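Side-chain contacts in NAD-dependent benzaldehyde dehydrogenase (Legionella pneumophila, PDB 3RHE), which is of unconfirmed activity, possibly a NAD-dependent benzaldehyde dehydrogenase, though it probably belongs to the glyoxalase/bleomycin resistance (VOC) superfamily: residues D82-H85 with R86-D90; L52-Q55 with E56-E59; F42-K45 with T46-L50. All blocks are in the same frame, centred on the assembly; numbering follows the deposited sequence.

Interaction 1 (D82-H85 with R86-D90)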
ATOM      1  N   ASP A  82      -4.550   3.520 -14.756  1.00 18.05           N
ATOM      2  CA  ASP A  82      -4.013   3.228 -16.089  1.00 19.78           C
ATOM      3  C   ASP A  82      -3.189   4.390 -16.632  1.00 18.08           C
ATOM      4  O   ASP A  82      -2.142   4.190 -17.246  1.00 19.14           O
ATOM      5  CB  ASP A  82      -5.137   2.898 -17.083  1.00 20.48           C
ATOM      6  CG  ASP A  82      -5.781   1.559 -16.801  1.00 24.17           C
ATOM      7  OD1 ASP A  82      -5.077   0.652 -16.299  1.00 22.40           O
ATOM      8  OD2 ASP A  82      -6.987   1.420 -17.071  1.00 22.25           O
ATOM      9  N   GLU A  83      -3.671   5.605 -16.414  1.00 18.05           N
ATOM     10  CA  GLU A  83      -2.962   6.786 -16.905  1.00 19.46           C
ATOM     11  C   GLU A  83      -1.576   6.884 -16.259  1.00 20.99           C
ATOM     12  O   GLU A  83      -0.590   7.132 -16.946  1.00 18.63           O
ATOM     13  CB  GLU A  83      -3.803   8.041 -16.667  1.00 19.72           C
ATOM     14  CG  GLU A  83      -3.088   9.385 -16.832  1.00 21.08           C
ATOM     15  CD  GLU A  83      -2.491   9.593 -18.223  1.00 26.60           C
ATOM     16  OE1 GLU A  83      -2.935   8.943 -19.194  1.00 27.17           O
ATOM     17  OE2 GLU A  83      -1.570  10.426 -18.336  1.00 30.32           O
ATOM     18  N   ILE A  84      -1.487   6.672 -14.942  1.00 18.05           N
ATOM     19  CA  ILE A  84      -0.180   6.733 -14.300  1.00 16.63           C
ATOM     20  C   ILE A  84       0.706   5.584 -14.773  1.00 17.61           C
ATOM     21  O   ILE A  84       1.912   5.735 -14.919  1.00 17.15           O
ATOM     22  CB  ILE A  84      -0.270   6.731 -12.754  1.00 17.45           C
ATOM     23  CG1 ILE A  84      -1.130   7.900 -12.268  1.00 16.19           C
ATOM     24  CG2 ILE A  84       1.136   6.802 -12.160  1.00 17.23           C
ATOM     25  CD1 ILE A  84      -1.449   7.879 -10.791  1.00 19.01           C
ATOM     26  N   HIS A  85       0.105   4.421 -15.009  1.00 19.24           N
ATOM     27  CA  HIS A  85       0.880   3.303 -15.518  1.00 20.28           C
ATOM     28  C   HIS A  85       1.541   3.653 -16.854  1.00 19.11           C
ATOM     29  O   HIS A  85       2.703   3.332 -17.091  1.00 17.19           O
ATOM     30  CB  HIS A  85       0.012   2.061 -15.694  1.00 19.56           C
ATOM     31  CG  HIS A  85       0.758   0.901 -16.271  1.00 19.84           C
ATOM     32  ND1 HIS A  85       0.571   0.461 -17.563  1.00 21.60           N
ATOM     33  CD2 HIS A  85       1.722   0.109 -15.741  1.00 21.86           C
ATOM     34  CE1 HIS A  85       1.374  -0.561 -17.799  1.00 20.94           C
ATOM     35  NE2 HIS A  85       2.088  -0.791 -16.710  1.00 22.76           N
ATOM     36  N   ARG A  86       0.783   4.304 -17.729  1.00 19.77           N
ATOM     37  CA  ARG A  86       1.322   4.765 -19.000  1.00 19.15           C
ATOM     38  C   ARG A  86       2.480   5.740 -18.799  1.00 20.55           C
ATOM     39  O   ARG A  86       3.530   5.603 -19.422  1.00 20.02           O
ATOM     40  CB  ARG A  86       0.217   5.415 -19.831  1.00 23.89           C
ATOM     41  CG  ARG A  86       0.686   5.910 -21.183  1.00 27.64           C
ATOM     42  CD  ARG A  86      -0.491   6.182 -22.098  1.00 32.94           C
ATOM     43  NE  ARG A  86      -1.261   7.357 -21.698  1.00 35.86           N
ATOM     44  CZ  ARG A  86      -2.246   7.877 -22.429  1.00 39.19           C
ATOM     45  NH1 ARG A  86      -2.564   7.324 -23.596  1.00 39.45           N
ATOM     46  NH2 ARG A  86      -2.909   8.949 -22.002  1.00 31.82           N
ATOM     47  N   GLN A  87       2.295   6.723 -17.919  1.00 20.26           N
ATOM     48  CA  GLN A  87       3.359   7.690 -17.647  1.00 21.74           C
ATOM     49  C   GLN A  87       4.628   6.992 -17.142  1.00 20.41           C
ATOM     50  O   GLN A  87       5.735   7.304 -17.585  1.00 20.32           O
ATOM     51  CB  GLN A  87       2.913   8.740 -16.619  1.00 21.07           C
ATOM     52  CG  GLN A  87       1.881   9.735 -17.112  1.00 22.56           C
ATOM     53  CD  GLN A  87       1.313  10.581 -15.985  1.00 26.29           C
ATOM     54  OE1 GLN A  87       0.231  11.162 -16.107  1.00 32.17           O
ATOM     55  NE2 GLN A  87       2.036  10.646 -14.877  1.00 26.43           N
ATOM     56  N   TRP A  88       4.464   6.047 -16.219  1.00 17.59           N
ATOM     57  CA  TRP A  88       5.618   5.363 -15.632  1.00 18.61           C
ATOM     58  C   TRP A  88       6.346   4.478 -16.653  1.00 20.02           C
ATOM     59  O   TRP A  88       7.579   4.386 -16.644  1.00 20.25           O
ATOM     60  CB  TRP A  88       5.200   4.564 -14.379  1.00 19.30           C
ATOM     61  CG  TRP A  88       4.968   5.425 -13.132  1.00 19.04           C
ATOM     62  CD1 TRP A  88       4.673   6.767 -13.096  1.00 20.29           C
ATOM     63  CD2 TRP A  88       4.981   4.984 -11.762  1.00 19.60           C
ATOM     64  NE1 TRP A  88       4.526   7.185 -11.788  1.00 19.96           N
ATOM     65  CE2 TRP A  88       4.698   6.112 -10.954  1.00 19.96           C
ATOM     66  CE3 TRP A  88       5.212   3.748 -11.139  1.00 19.18           C
ATOM     67  CZ2 TRP A  88       4.648   6.041  -9.556  1.00 22.07           C
ATOM     68  CZ3 TRP A  88       5.149   3.678  -9.745  1.00 16.79           C
ATOM     69  CH2 TRP A  88       4.871   4.818  -8.974  1.00 19.23           C
ATOM     70  N   SER A  89       5.590   3.833 -17.537  1.00 18.38           N
ATOM     71  CA  SER A  89       6.202   3.048 -18.606  1.00 23.60           C
ATOM     72  C   SER A  89       7.015   3.962 -19.519  1.00 24.86           C
ATOM     73  O   SER A  89       8.148   3.654 -19.873  1.00 24.85           O
ATOM     74  CB  SER A  89       5.144   2.306 -19.419  1.00 24.62           C
ATOM     75  OG  SER A  89       4.448   1.379 -18.597  1.00 28.71           O
ATOM     76  N   ASP A  90       6.425   5.095 -19.880  1.00 24.12           N
ATOM     77  CA  ASP A  90       7.102   6.092 -20.705  1.00 26.39           C
ATOM     78  C   ASP A  90       8.381   6.597 -20.042  1.00 27.77           C
ATOM     79  O   ASP A  90       9.368   6.894 -20.718  1.00 29.22           O
ATOM     80  CB  ASP A  90       6.155   7.256 -21.020  1.00 23.53           C
ATOM     81  CG  ASP A  90       5.114   6.889 -22.069  1.00 32.17           C
ATOM     82  OD1 ASP A  90       5.252   5.810 -22.691  1.00 30.62           O
ATOM     83  OD2 ASP A  90       4.159   7.673 -22.270  1.00 36.27           O
TER

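Interaction 2 (L52-Q55 with E56-E59)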
ATOM      1  N   LEU A  52      -0.957  -1.394   7.890  1.00 15.53           N
ATOM      2  CA  LEU A  52      -0.329  -2.640   8.298  1.00 16.42           C
ATOM      3  C   LEU A  52      -1.035  -3.787   7.564  1.00 17.62           C
ATOM      4  O   LEU A  52      -2.211  -4.050   7.807  1.00 17.45           O
ATOM      5  CB  LEU A  52      -0.448  -2.818   9.809  1.00 15.19           C
ATOM      6  CG  LEU A  52      -0.014  -1.611  10.655  1.00 16.93           C
ATOM      7  CD1 LEU A  52      -0.419  -1.806  12.128  1.00 16.66           C
ATOM      8  CD2 LEU A  52       1.500  -1.341  10.524  1.00 14.46           C
ATOM      9  N   TRP A  53      -0.300  -4.470   6.694  1.00 14.65           N
ATOM     10  CA  TRP A  53      -0.873  -5.415   5.745  1.00 16.89           C
ATOM     11  C   TRP A  53      -0.253  -6.812   5.892  1.00 18.46           C
ATOM     12  O   TRP A  53       0.976  -6.977   5.832  1.00 16.57           O
ATOM     13  CB  TRP A  53      -0.661  -4.844   4.333  1.00 17.83           C
ATOM     14  CG  TRP A  53      -1.516  -5.404   3.237  1.00 19.16           C
ATOM     15  CD1 TRP A  53      -2.648  -6.174   3.361  1.00 20.45           C
ATOM     16  CD2 TRP A  53      -1.322  -5.198   1.830  1.00 22.05           C
ATOM     17  NE1 TRP A  53      -3.152  -6.479   2.103  1.00 21.84           N
ATOM     18  CE2 TRP A  53      -2.358  -5.888   1.153  1.00 22.55           C
ATOM     19  CE3 TRP A  53      -0.361  -4.508   1.076  1.00 21.91           C
ATOM     20  CZ2 TRP A  53      -2.458  -5.903  -0.239  1.00 25.05           C
ATOM     21  CZ3 TRP A  53      -0.464  -4.530  -0.316  1.00 23.54           C
ATOM     22  CH2 TRP A  53      -1.505  -5.225  -0.954  1.00 24.99           C
ATOM     23  N   ALA A  54      -1.105  -7.815   6.110  1.00 18.77           N
ATOM     24  CA  ALA A  54      -0.643  -9.188   6.297  1.00 19.68           C
ATOM     25  C   ALA A  54       0.279  -9.638   5.166  1.00 19.64           C
ATOM     26  O   ALA A  54      -0.098  -9.622   3.994  1.00 18.42           O
ATOM     27  CB  ALA A  54      -1.822 -10.160   6.458  1.00 22.04           C
ATOM     28  N   GLN A  55       1.482 -10.052   5.546  1.00 17.62           N
ATOM     29  CA  GLN A  55       2.536 -10.410   4.605  1.00 23.44           C
ATOM     30  C   GLN A  55       2.069 -11.463   3.601  1.00 24.47           C
ATOM     31  O   GLN A  55       2.457 -11.444   2.430  1.00 25.01           O
ATOM     32  CB  GLN A  55       3.752 -10.919   5.378  1.00 26.09           C
ATOM     33  CG  GLN A  55       5.060 -10.896   4.613  1.00 33.76           C
ATOM     34  CD  GLN A  55       6.257 -11.205   5.509  1.00 42.35           C
ATOM     35  OE1 GLN A  55       7.403 -11.223   5.049  1.00 46.92           O
ATOM     36  NE2 GLN A  55       5.993 -11.451   6.796  1.00 38.20           N
ATOM     37  N   GLU A  56       1.217 -12.369   4.063  1.00 25.05           N
ATOM     38  CA  GLU A  56       0.743 -13.469   3.238  1.00 27.02           C
ATOM     39  C   GLU A  56      -0.212 -12.999   2.144  1.00 26.78           C
ATOM     40  O   GLU A  56      -0.447 -13.708   1.169  1.00 28.48           O
ATOM     41  CB  GLU A  56       0.074 -14.533   4.119  1.00 31.44           C
ATOM     42  CG  GLU A  56      -0.811 -13.966   5.236  1.00 33.61           C
ATOM     43  CD  GLU A  56      -0.059 -13.712   6.546  1.00 32.76           C
ATOM     44  OE1 GLU A  56      -0.126 -14.579   7.445  1.00 46.78           O
ATOM     45  OE2 GLU A  56       0.587 -12.652   6.694  1.00 29.89           O
ATOM     46  N   GLU A  57      -0.755 -11.800   2.308  1.00 24.37           N
ATOM     47  CA  GLU A  57      -1.698 -11.242   1.339  1.00 28.82           C
ATOM     48  C   GLU A  57      -1.049 -10.448   0.204  1.00 26.51           C
ATOM     49  O   GLU A  57      -1.721 -10.070  -0.757  1.00 27.57           O
ATOM     50  CB  GLU A  57      -2.703 -10.344   2.055  1.00 28.98           C
ATOM     51  CG  GLU A  57      -3.507 -11.075   3.109  1.00 30.34           C
ATOM     52  CD  GLU A  57      -4.504 -12.031   2.495  1.00 37.36           C
ATOM     53  OE1 GLU A  57      -5.280 -11.577   1.630  1.00 40.72           O
ATOM     54  OE2 GLU A  57      -4.504 -13.228   2.866  1.00 39.71           O
ATOM     55  N   ILE A  58       0.244 -10.169   0.306  1.00 22.10           N
ATOM     56  CA  ILE A  58       0.847  -9.257  -0.664  1.00 22.69           C
ATOM     57  C   ILE A  58       1.041  -9.891  -2.041  1.00 22.55           C
ATOM     58  O   ILE A  58       1.454 -11.040  -2.154  1.00 22.23           O
ATOM     59  CB  ILE A  58       2.223  -8.749  -0.215  1.00 20.85           C
ATOM     60  CG1 ILE A  58       2.197  -8.340   1.259  1.00 22.38           C
ATOM     61  CG2 ILE A  58       2.670  -7.611  -1.109  1.00 19.83           C
ATOM     62  CD1 ILE A  58       1.157  -7.317   1.588  1.00 20.77           C
ATOM     63  N   GLU A  59       0.736  -9.119  -3.078  1.00 20.88           N
ATOM     64  CA  GLU A  59       1.173  -9.415  -4.429  1.00 23.05           C
ATOM     65  C   GLU A  59       1.798  -8.134  -4.940  1.00 19.90           C
ATOM     66  O   GLU A  59       1.213  -7.073  -4.769  1.00 17.82           O
ATOM     67  CB  GLU A  59      -0.018  -9.798  -5.315  1.00 25.06           C
ATOM     68  CG  GLU A  59      -0.676 -11.101  -4.908  1.00 28.68           C
ATOM     69  CD  GLU A  59       0.278 -12.269  -5.026  1.00 34.48           C
ATOM     70  OE1 GLU A  59       1.177 -12.216  -5.899  1.00 36.57           O
ATOM     71  OE2 GLU A  59       0.131 -13.239  -4.255  1.00 41.49           O
TER
HETATM   72  O   HOH W   1       3.388 -12.211   0.016  1.00 26.41           O

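Interaction 3 (F42-K45 with T46-L50)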
ATOM      1  N   PHE A  42      -3.775   3.444  10.265  1.00 18.01           N
ATOM      2  CA  PHE A  42      -3.673   4.560  11.206  1.00 20.81           C
ATOM      3  C   PHE A  42      -3.491   5.855  10.434  1.00 21.08           C
ATOM      4  O   PHE A  42      -2.773   5.912   9.429  1.00 20.26           O
ATOM      5  CB  PHE A  42      -2.500   4.380  12.187  1.00 18.55           C
ATOM      6  CG  PHE A  42      -2.682   3.255  13.166  1.00 18.40           C
ATOM      7  CD1 PHE A  42      -2.349   1.955  12.819  1.00 17.99           C
ATOM      8  CD2 PHE A  42      -3.174   3.499  14.436  1.00 20.55           C
ATOM      9  CE1 PHE A  42      -2.507   0.919  13.717  1.00 20.08           C
ATOM     10  CE2 PHE A  42      -3.336   2.468  15.344  1.00 21.07           C
ATOM     11  CZ  PHE A  42      -3.002   1.170  14.981  1.00 21.61           C
ATOM     12  N   VAL A  43      -4.150   6.902  10.904  1.00 20.19           N
ATOM     13  CA  VAL A  43      -4.006   8.205  10.303  1.00 25.32           C
ATOM     14  C   VAL A  43      -3.518   9.193  11.344  1.00 31.79           C
ATOM     15  O   VAL A  43      -4.155   9.373  12.383  1.00 30.11           O
ATOM     16  CB  VAL A  43      -5.329   8.680   9.692  1.00 28.87           C
ATOM     17  CG1 VAL A  43      -5.199  10.110   9.219  1.00 28.55           C
ATOM     18  CG2 VAL A  43      -5.733   7.758   8.558  1.00 23.86           C
HETATM   19  N   MSE A  44      -2.374   9.816  11.068  1.00 32.21           N
HETATM   20  CA  MSE A  44      -1.793  10.790  11.981  1.00 34.42           C
HETATM   21  C   MSE A  44      -2.575  12.091  11.980  1.00 34.42           C
HETATM   22  O   MSE A  44      -3.037  12.548  10.942  1.00 35.39           O
HETATM   23  CB  MSE A  44      -0.353  11.107  11.588  1.00 35.48           C
HETATM   24  CG  MSE A  44       0.505   9.898  11.355  1.00 35.79           C
HETATM   25 SE   MSE A  44       0.483   8.702  12.894  1.00 64.01          SE
HETATM   26  CE  MSE A  44       1.791   7.424  12.214  1.00 38.66           C
ATOM     27  N   LYS A  45      -2.708  12.686  13.155  1.00 41.14           N
ATOM     28  CA  LYS A  45      -3.222  14.038  13.270  1.00 43.19           C
ATOM     29  C   LYS A  45      -2.484  14.896  12.247  1.00 41.18           C
ATOM     30  O   LYS A  45      -3.072  15.764  11.600  1.00 40.47           O
ATOM     31  CB  LYS A  45      -2.983  14.557  14.690  1.00 46.32           C
ATOM     32  CG  LYS A  45      -3.728  15.833  15.026  1.00 53.15           C
ATOM     33  CD  LYS A  45      -3.489  16.242  16.473  1.00 57.96           C
ATOM     34  CE  LYS A  45      -4.196  17.550  16.793  1.00 59.56           C
ATOM     35  NZ  LYS A  45      -3.812  18.624  15.832  1.00 59.85           N
ATOM     36  N   THR A  46      -1.196  14.612  12.087  1.00 39.72           N
ATOM     37  CA  THR A  46      -0.351  15.289  11.110  1.00 40.74           C
ATOM     38  C   THR A  46      -0.702  14.969   9.655  1.00 38.83           C
ATOM     39  O   THR A  46      -0.260  15.662   8.741  1.00 41.45           O
ATOM     40  CB  THR A  46       1.129  14.915  11.301  1.00 38.97           C
ATOM     41  OG1 THR A  46       1.512  15.115  12.664  1.00 39.81           O
ATOM     42  CG2 THR A  46       1.984  15.768  10.402  1.00 39.54           C
ATOM     43  N   GLY A  47      -1.465  13.905   9.435  1.00 36.42           N
ATOM     44  CA  GLY A  47      -1.910  13.573   8.092  1.00 36.55           C
ATOM     45  C   GLY A  47      -1.286  12.335   7.463  1.00 34.71           C
ATOM     46  O   GLY A  47      -1.841  11.777   6.516  1.00 31.85           O
ATOM     47  N   LEU A  48      -0.134  11.901   7.966  1.00 32.48           N
ATOM     48  CA  LEU A  48       0.483  10.689   7.428  1.00 29.88           C
ATOM     49  C   LEU A  48      -0.408   9.465   7.652  1.00 24.76           C
ATOM     50  O   LEU A  48      -0.989   9.287   8.729  1.00 25.65           O
ATOM     51  CB  LEU A  48       1.885  10.459   8.008  1.00 28.86           C
ATOM     52  CG  LEU A  48       2.640   9.273   7.385  1.00 32.03           C
ATOM     53  CD1 LEU A  48       4.106   9.611   7.108  1.00 27.75           C
ATOM     54  CD2 LEU A  48       2.506   8.004   8.242  1.00 26.65           C
ATOM     55  N   ARG A  49      -0.523   8.632   6.627  1.00 20.85           N
ATOM     56  CA  ARG A  49      -1.328   7.422   6.718  1.00 20.85           C
ATOM     57  C   ARG A  49      -0.437   6.180   6.729  1.00 18.15           C
ATOM     58  O   ARG A  49       0.422   6.015   5.862  1.00 18.06           O
ATOM     59  CB  ARG A  49      -2.320   7.348   5.553  1.00 20.39           C
ATOM     60  CG  ARG A  49      -3.346   8.473   5.532  1.00 26.20           C
ATOM     61  CD  ARG A  49      -4.505   8.151   4.572  1.00 25.98           C
ATOM     62  NE  ARG A  49      -4.043   7.924   3.206  1.00 27.26           N
ATOM     63  CZ  ARG A  49      -4.754   7.312   2.260  1.00 27.55           C
ATOM     64  NH1 ARG A  49      -5.962   6.846   2.533  1.00 28.34           N
ATOM     65  NH2 ARG A  49      -4.251   7.153   1.039  1.00 23.15           N
ATOM     66  N   LEU A  50      -0.654   5.313   7.706  1.00 17.09           N
ATOM     67  CA  LEU A  50       0.143   4.099   7.855  1.00 16.76           C
ATOM     68  C   LEU A  50      -0.739   2.854   7.839  1.00 18.57           C
ATOM     69  O   LEU A  50      -1.640   2.694   8.687  1.00 17.17           O
ATOM     70  CB  LEU A  50       0.963   4.142   9.150  1.00 18.19           C
ATOM     71  CG  LEU A  50       1.695   2.854   9.537  1.00 17.43           C
ATOM     72  CD1 LEU A  50       2.869   2.591   8.604  1.00 16.37           C
ATOM     73  CD2 LEU A  50       2.176   2.933  10.992  1.00 18.43           C
TER

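Interaction 1 (D82-H85 with R86-D90)
Glu83 and Arg86 form a salt bridge one turn apart on the helix. Glu83 OE1 accepts from Arg86 NH2 at 2.8 Å, through the syn lone pair. The bond is bent, with an N-H...O angle of 136°, and the carboxylate and guanidinium planes stand nearly perpendicular. Both side chains have CG trans to the backbone N; the Glu83 chain then bends at chi2 (59°) and the Arg86 chain at chi3 (71°), which brings the two charged ends together. The apolar contact is Ile84 with Trp88. Ile84 CG2 sits over one face of the indole, a CH-pi contact 3.7 Å from the centroid of the five-membered ring. These pairs are i to i+3 and i to i+4 neighbours on one alpha helix, 78-90. Its backbone bonds are regular, for example Trp88 N to Ile84 O at 2.9 Å. His85 O takes two donors, Ser89 N and Ser89 OG, each at 3.0 Å and from opposite faces of the carbonyl plane. Ser89 OG also lies over one face of the His85 ring, 3.7 Å from NE2. Phe108 meets both the His85 and Trp88 rings edge-to-face, and Trp88 also packs on Leu118 and Ile120 of strand 117-123.

Interaction 2 (L52-Q55 with E56-E59)
Glu56 folds its side chain back over the residues before it. Its CG stands between the backbone N and the carbonyl carbon (chi1 41°), and the chain bends again at chi2. This lays OE2 against Ala54 CB at 3.5 Å. OE2 also comes near Gln55 N, but the angle is too poor for a hydrogen bond. Glu57 closes the turn: its N donates to Ala54 O at 2.8 Å. The donor lies above the carbonyl plane, 48° out of it, so the bond does not follow a lone pair. This i to i+3 bond fits the short 3-10 turn that ends strand 49-54. The CB of Glu57 lies 3.9 Å from Trp53 NE1, and its CG packs on Ala54 CB. Ile58 makes the main apolar contact. Its CD1 sits over one face of the Trp53 indole, 3.5 Å from the centroid of the six-membered ring. CD1 is nearest to Trp53 CE3, at 3.2 Å, which is tight. Ile58 N gives a weak hydrogen bond to Gln55 O at 3.3 Å. A water donates to Gln55 O and to Ile58 O, so it bridges the two carbonyls across the turn. Glu59 leads the chain onward, and its O accepts from Arg119. The turn follows the end of strand 49-54, which runs between strands 8-14 and 39-43 in the sheet. Trp53 meets Phe39 edge-to-face and touches Arg119 of strand 117-123. Ala54 rests on Pro17 of helix 17-28, and Ile58 on Tyr13 of strand 8-14.

Interaction 3 (F42-K45 with T46-L50)
The selenomethionine Met44 and Leu48 lie side by side and point the same way. Met44 CG touches Leu48 CB at 3.7 Å, and Met44 CE comes within 4.1 Å of Leu48 CD2. Met44 has CG opposite the carbonyl carbon (chi1 -49°) and bends again at chi2, which carries the chain along Leu48. Val43 and Arg49 also run alongside each other. They are a non-hydrogen-bonded antiparallel pair, and Val43 CG2 meets the aliphatic part of Arg49 at CG, 3.9 Å away. The guanidinium leads away from this contact. It bonds to Asn8 O and Gln74 OE1. Phe42 and Leu50, the hydrogen-bonded pair, face the other side of the sheet from Val43 and Arg49. Their backbones exchange two nearly straight bonds, Phe42 N to Leu50 O and Leu50 N to Phe42 O, both 2.8 Å. Met44 N adds a third to Leu48 O. Gly47 N bonds to Met44 O at 2.6 Å and closes the hairpin tip, a type I turn with a G1 beta bulge. Gly47, at a positive phi of 110°, takes the bulge position, a conformation readily open to glycine. The hairpin joins strands 39-43 and 49-54. Phe42 and Leu50 pack on Tyr24 of helix 17-28, and Phe42 and Met44 reach Leu28. On the far edge of strand 49-54, Arg49 pairs through its backbone with Val10 of strand 8-14.

Overall arrangement
Interactions 2 and 3 share strand 49-54 and lie towards its two ends. Interaction 3 opens it at the hairpin; interaction 2 closes it at a 3-10 turn. They touch where Leu52 CD1 meets Phe42 CE1 at 3.8 Å. Both are partly buried, and each combines buried apolar side chains with exposed turn residues. Interaction 1 is a surface contact on helix 78-90 and touches neither. Its nearest atoms are about 12 Å from those of each. Interactions 1 and 2 both set an isoleucine methyl over an indole face. Interaction 1 adds a salt bridge, interaction 2 a water bridging two carbonyls, and interaction 3 relies on ladder bonds with aliphatic packing.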